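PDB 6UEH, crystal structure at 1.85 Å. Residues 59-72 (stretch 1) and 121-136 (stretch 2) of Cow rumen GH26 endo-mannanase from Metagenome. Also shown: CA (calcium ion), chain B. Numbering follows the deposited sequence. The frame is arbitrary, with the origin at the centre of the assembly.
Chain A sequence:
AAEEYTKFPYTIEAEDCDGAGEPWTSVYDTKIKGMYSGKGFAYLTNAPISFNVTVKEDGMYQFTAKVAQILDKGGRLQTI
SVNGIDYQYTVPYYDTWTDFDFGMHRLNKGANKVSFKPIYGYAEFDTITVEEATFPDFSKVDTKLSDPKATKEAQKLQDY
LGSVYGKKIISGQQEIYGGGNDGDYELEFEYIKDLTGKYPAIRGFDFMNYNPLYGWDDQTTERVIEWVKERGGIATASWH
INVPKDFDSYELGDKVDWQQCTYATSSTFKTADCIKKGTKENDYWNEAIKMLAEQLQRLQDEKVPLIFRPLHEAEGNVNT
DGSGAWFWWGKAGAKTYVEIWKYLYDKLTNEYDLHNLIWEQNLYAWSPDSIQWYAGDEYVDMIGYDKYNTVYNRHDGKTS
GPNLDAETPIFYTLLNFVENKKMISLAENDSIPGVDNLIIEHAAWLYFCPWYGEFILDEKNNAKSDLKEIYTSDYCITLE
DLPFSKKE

Stretch 1 (59-72) GMYQFTAKVAQILD
Stretch 2 (121-136) GYAEFDTITVEEATFP

Residues 59-69 form one extended strand that runs antiparallel to two strands, one through Glu 124 and one through Thr 129, with a corner at Asp 126 between them. Paired backbone bonds set the register: Gln 62 N to Glu 131 O (2.6 Å) and Glu 131 N to Gln 62 O (3.0 Å), Thr 64 N to Thr 129 O (2.9 Å) and Thr 129 N to Thr 64 O (2.7 Å), Ala 68 N to Glu 124 O (3.0 Å) and Glu 124 N to Ala 68 O (2.8 Å). At the corner Lys 66 O accepts from Asp 126 N (2.8 Å), while Asp 126, chi1 t, binds calcium through OD1 (2.3 Å) and O (2.7 Å).

Phe 63, Ala 65, Val 67, Phe 125, Ile 128 and Val 130 share a buried, apolar face. Phe 63 (m, chi2 83°) has Val 130 (t) CG1 over one ring face, and Phe 63 CE2 lies 3.8 Å from Val 130 CG2. The small Ala 65 meets the ring edge of Phe 125 (m), and Val 67 CG1 (m) lies 3.6 Å from Phe 125 CD2.

The other face is mostly polar. Chi1 m at both residues and the extended t chi2 of Glu 131 bring Thr 64 OG1 and Glu 131 OE2, 4.3 Å apart, each within 2.7 Å of water 3 O, which bridges the strands. Buried Glu 124 curls back (m, p), its OE2 accepting from water 4 O (2.6 Å), which accepts from Ile 70 N (3.1 Å).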

# COMPACT_ATOMS: atom_id res chain seq x y z
N GLY A 59 19.03 -13.00 -1.54
CA GLY A 59 19.34 -11.64 -1.15
C GLY A 59 18.84 -10.61 -2.15
O GLY A 59 18.40 -10.97 -3.24
N MET A 60 18.90 -9.34 -1.77
CA MET A 60 18.44 -8.26 -2.63
C MET A 60 19.61 -7.55 -3.29
O MET A 60 20.64 -7.31 -2.66
CB MET A 60 17.60 -7.26 -1.84
CG MET A 60 16.32 -7.84 -1.26
SD MET A 60 15.19 -8.42 -2.54
CE MET A 60 14.61 -6.86 -3.21
N TYR A 61 19.46 -7.22 -4.57
CA TYR A 61 20.54 -6.63 -5.34
C TYR A 61 20.07 -5.46 -6.20
O TYR A 61 18.97 -5.48 -6.75
CB TYR A 61 21.20 -7.71 -6.21
CG TYR A 61 22.01 -8.70 -5.40
CD1 TYR A 61 21.40 -9.80 -4.81
CD2 TYR A 61 23.37 -8.52 -5.21
CE1 TYR A 61 22.13 -10.70 -4.06
CE2 TYR A 61 24.11 -9.41 -4.46
CZ TYR A 61 23.49 -10.50 -3.89
OH TYR A 61 24.23 -11.39 -3.14
N GLN A 62 20.91 -4.44 -6.29
CA GLN A 62 20.61 -3.24 -7.06
C GLN A 62 21.05 -3.38 -8.51
O GLN A 62 22.19 -3.76 -8.80
CB GLN A 62 21.28 -2.02 -6.42
CG GLN A 62 21.19 -0.75 -7.26
CD GLN A 62 19.78 -0.22 -7.37
OE1 GLN A 62 19.06 -0.13 -6.37
NE2 GLN A 62 19.37 0.13 -8.58
N PHE A 63 20.14 -3.08 -9.43
CA PHE A 63 20.43 -3.19 -10.86
C PHE A 63 20.46 -1.82 -11.53
O PHE A 63 19.50 -1.06 -11.46
CB PHE A 63 19.40 -4.10 -11.54
CG PHE A 63 19.45 -5.52 -11.06
CD1 PHE A 63 18.80 -5.89 -9.89
CD2 PHE A 63 20.15 -6.47 -11.77
CE1 PHE A 63 18.85 -7.20 -9.44
CE2 PHE A 63 20.21 -7.78 -11.32
CZ PHE A 63 19.56 -8.14 -10.16
N THR A 64 21.59 -1.52 -12.17
CA THR A 64 21.77 -0.26 -12.86
C THR A 64 22.41 -0.53 -14.22
O THR A 64 23.14 -1.51 -14.38
CB THR A 64 22.65 0.71 -12.04
OG1 THR A 64 22.22 0.71 -10.67
CG2 THR A 64 22.58 2.13 -12.59
N ALA A 65 22.12 0.32 -15.19
CA ALA A 65 22.73 0.16 -16.51
C ALA A 65 22.96 1.51 -17.17
O ALA A 65 22.20 2.46 -16.96
CB ALA A 65 21.85 -0.72 -17.39
N LYS A 66 24.03 1.59 -17.95
CA LYS A 66 24.29 2.76 -18.78
C LYS A 66 23.54 2.58 -20.09
O LYS A 66 23.91 1.74 -20.91
CB LYS A 66 25.79 2.94 -19.03
CG LYS A 66 26.15 4.26 -19.68
CD LYS A 66 26.26 5.36 -18.65
CE LYS A 66 27.42 5.10 -17.70
NZ LYS A 66 27.54 6.17 -16.67
N VAL A 67 22.47 3.35 -20.27
CA VAL A 67 21.57 3.10 -21.39
C VAL A 67 21.33 4.32 -22.26
O VAL A 67 21.74 5.44 -21.93
CB VAL A 67 20.20 2.60 -20.90
CG1 VAL A 67 20.36 1.39 -19.99
CG2 VAL A 67 19.45 3.72 -20.19
N ALA A 68 20.67 4.08 -23.38
CA ALA A 68 20.13 5.14 -24.22
C ALA A 68 18.82 4.63 -24.80
O ALA A 68 18.56 3.43 -24.80
CB ALA A 68 21.10 5.52 -25.32
N GLN A 69 17.99 5.55 -25.28
CA GLN A 69 16.69 5.18 -25.83
C GLN A 69 16.21 6.30 -26.75
O GLN A 69 15.79 7.35 -26.28
CB GLN A 69 15.69 4.92 -24.70
CG GLN A 69 14.40 4.23 -25.13
CD GLN A 69 13.41 5.19 -25.77
OE1 GLN A 69 13.06 5.05 -26.94
NE2 GLN A 69 12.96 6.17 -24.99
N ILE A 70 16.28 6.06 -28.05
CA ILE A 70 16.02 7.13 -29.01
C ILE A 70 14.86 6.85 -29.97
O ILE A 70 14.66 7.59 -30.93
CB ILE A 70 17.28 7.42 -29.87
CG1 ILE A 70 17.68 6.18 -30.66
CG2 ILE A 70 18.42 7.90 -28.99
CD1 ILE A 70 18.78 6.43 -31.68
N LEU A 71 14.09 5.79 -29.71
CA LEU A 71 12.96 5.49 -30.57
C LEU A 71 11.73 6.33 -30.21
O LEU A 71 11.03 6.82 -31.10
CB LEU A 71 12.61 4.00 -30.49
CG LEU A 71 11.55 3.54 -31.50
CD1 LEU A 71 12.04 3.81 -32.92
CD2 LEU A 71 11.20 2.07 -31.31
N ASP A 72 11.48 6.50 -28.92
CA ASP A 72 10.30 7.22 -28.45
C ASP A 72 10.67 8.45 -27.63
O ASP A 72 11.31 8.33 -26.58
CB ASP A 72 9.40 6.31 -27.62
CG ASP A 72 8.83 5.15 -28.42
OD1 ASP A 72 8.55 5.34 -29.62
OD2 ASP A 72 8.68 4.05 -27.85
N GLY A 121 11.57 -3.29 -25.65
CA GLY A 121 12.85 -3.29 -26.36
C GLY A 121 13.17 -2.00 -27.09
O GLY A 121 12.66 -0.93 -26.75
N TYR A 122 14.01 -2.12 -28.11
CA TYR A 122 14.52 -0.98 -28.89
C TYR A 122 15.09 0.10 -27.98
O TYR A 122 14.65 1.26 -27.99
CB TYR A 122 13.43 -0.45 -29.82
CG TYR A 122 13.10 -1.48 -30.87
CD1 TYR A 122 13.87 -1.59 -32.02
CD2 TYR A 122 12.06 -2.38 -30.70
CE1 TYR A 122 13.59 -2.55 -32.98
CE2 TYR A 122 11.77 -3.34 -31.65
CZ TYR A 122 12.54 -3.42 -32.79
OH TYR A 122 12.25 -4.37 -33.74
N ALA A 123 16.07 -0.32 -27.19
CA ALA A 123 16.85 0.56 -26.34
C ALA A 123 18.30 0.08 -26.37
O ALA A 123 18.58 -1.06 -26.74
CB ALA A 123 16.31 0.58 -24.92
N GLU A 124 19.22 0.95 -25.97
CA GLU A 124 20.64 0.65 -26.08
C GLU A 124 21.25 0.44 -24.70
O GLU A 124 20.92 1.15 -23.75
CB GLU A 124 21.38 1.77 -26.82
CG GLU A 124 20.90 1.98 -28.26
CD GLU A 124 19.54 2.65 -28.35
OE1 GLU A 124 19.38 3.75 -27.77
OE2 GLU A 124 18.63 2.08 -28.98
N PHE A 125 22.14 -0.55 -24.59
CA PHE A 125 22.78 -0.87 -23.33
C PHE A 125 24.30 -0.91 -23.49
O PHE A 125 24.83 -1.73 -24.23
CB PHE A 125 22.27 -2.21 -22.80
CG PHE A 125 20.80 -2.22 -22.48
CD1 PHE A 125 19.86 -2.38 -23.49
CD2 PHE A 125 20.36 -2.06 -21.18
CE1 PHE A 125 18.51 -2.38 -23.20
CE2 PHE A 125 19.01 -2.05 -20.89
CZ PHE A 125 18.08 -2.22 -21.90
N ASP A 126 24.99 -0.01 -22.79
CA ASP A 126 26.45 0.05 -22.85
C ASP A 126 27.07 -0.89 -21.83
O ASP A 126 27.86 -1.77 -22.18
CB ASP A 126 26.92 1.49 -22.60
CG ASP A 126 28.43 1.63 -22.68
OD1 ASP A 126 29.08 0.79 -23.33
OD2 ASP A 126 28.97 2.60 -22.09
N THR A 127 26.72 -0.70 -20.56
CA THR A 127 27.16 -1.58 -19.48
C THR A 127 25.99 -1.88 -18.55
O THR A 127 24.99 -1.16 -18.54
CB THR A 127 28.30 -0.96 -18.66
OG1 THR A 127 27.87 0.28 -18.09
CG2 THR A 127 29.54 -0.72 -19.52
N ILE A 128 26.13 -2.95 -17.77
CA ILE A 128 25.14 -3.30 -16.76
C ILE A 128 25.87 -3.55 -15.44
O ILE A 128 26.92 -4.18 -15.42
CB ILE A 128 24.34 -4.55 -17.16
CG1 ILE A 128 23.68 -4.34 -18.53
CG2 ILE A 128 23.29 -4.88 -16.10
CD1 ILE A 128 23.23 -5.63 -19.20
N THR A 129 25.32 -3.03 -14.35
CA THR A 129 25.97 -3.14 -13.04
C THR A 129 25.04 -3.75 -11.99
O THR A 129 23.90 -3.32 -11.84
CB THR A 129 26.46 -1.76 -12.55
OG1 THR A 129 27.49 -1.29 -13.43
CG2 THR A 129 27.03 -1.86 -11.15
N VAL A 130 25.55 -4.75 -11.28
CA VAL A 130 24.81 -5.36 -10.18
C VAL A 130 25.56 -5.16 -8.87
O VAL A 130 26.73 -5.52 -8.74
CB VAL A 130 24.60 -6.87 -10.41
CG1 VAL A 130 23.76 -7.47 -9.29
CG2 VAL A 130 23.93 -7.12 -11.76
N GLU A 131 24.88 -4.56 -7.89
CA GLU A 131 25.46 -4.30 -6.58
C GLU A 131 24.60 -4.89 -5.48
O GLU A 131 23.40 -5.11 -5.68
CB GLU A 131 25.62 -2.80 -6.35
CG GLU A 131 26.54 -2.11 -7.35
CD GLU A 131 26.35 -0.61 -7.36
OE1 GLU A 131 27.29 0.12 -6.99
OE2 GLU A 131 25.25 -0.16 -7.74
N GLU A 132 25.19 -5.14 -4.32
CA GLU A 132 24.40 -5.49 -3.15
C GLU A 132 23.47 -4.32 -2.83
O GLU A 132 23.88 -3.17 -2.87
CB GLU A 132 25.30 -5.82 -1.95
CG GLU A 132 26.09 -7.10 -2.15
CD GLU A 132 27.08 -7.37 -1.02
OE1 GLU A 132 27.36 -6.43 -0.25
OE2 GLU A 132 27.57 -8.51 -0.92
N ALA A 133 22.21 -4.63 -2.55
CA ALA A 133 21.20 -3.59 -2.38
C ALA A 133 21.47 -2.73 -1.16
O ALA A 133 22.00 -3.20 -0.16
CB ALA A 133 19.81 -4.21 -2.28
N THR A 134 21.12 -1.45 -1.27
CA THR A 134 21.13 -0.55 -0.13
C THR A 134 19.71 -0.07 0.09
O THR A 134 19.02 0.31 -0.86
CB THR A 134 22.08 0.64 -0.34
OG1 THR A 134 21.62 1.43 -1.44
CG2 THR A 134 23.49 0.15 -0.63
N PHE A 135 19.25 -0.09 1.33
CA PHE A 135 17.85 0.18 1.62
C PHE A 135 17.66 1.54 2.27
O PHE A 135 18.58 2.08 2.88
CB PHE A 135 17.29 -0.93 2.51
CG PHE A 135 17.52 -2.31 1.96
CD1 PHE A 135 16.69 -2.83 0.98
CD2 PHE A 135 18.58 -3.08 2.42
CE1 PHE A 135 16.91 -4.09 0.46
CE2 PHE A 135 18.80 -4.35 1.91
CZ PHE A 135 17.96 -4.85 0.93
N PRO A 136 16.46 2.13 2.12
CA PRO A 136 16.12 3.39 2.77
C PRO A 136 16.30 3.32 4.28
O PRO A 136 16.04 2.28 4.88
CB PRO A 136 14.65 3.60 2.41
CG PRO A 136 14.48 2.87 1.13
CD PRO A 136 15.37 1.66 1.23
CA CA B . 29.94 -1.29 -23.85
O HOH W 1 26.42 -10.85 -1.60
O HOH W 2 19.76 -0.57 -3.80
O HOH W 3 23.83 -1.22 -9.72
O HOH W 4 16.24 3.15 -29.24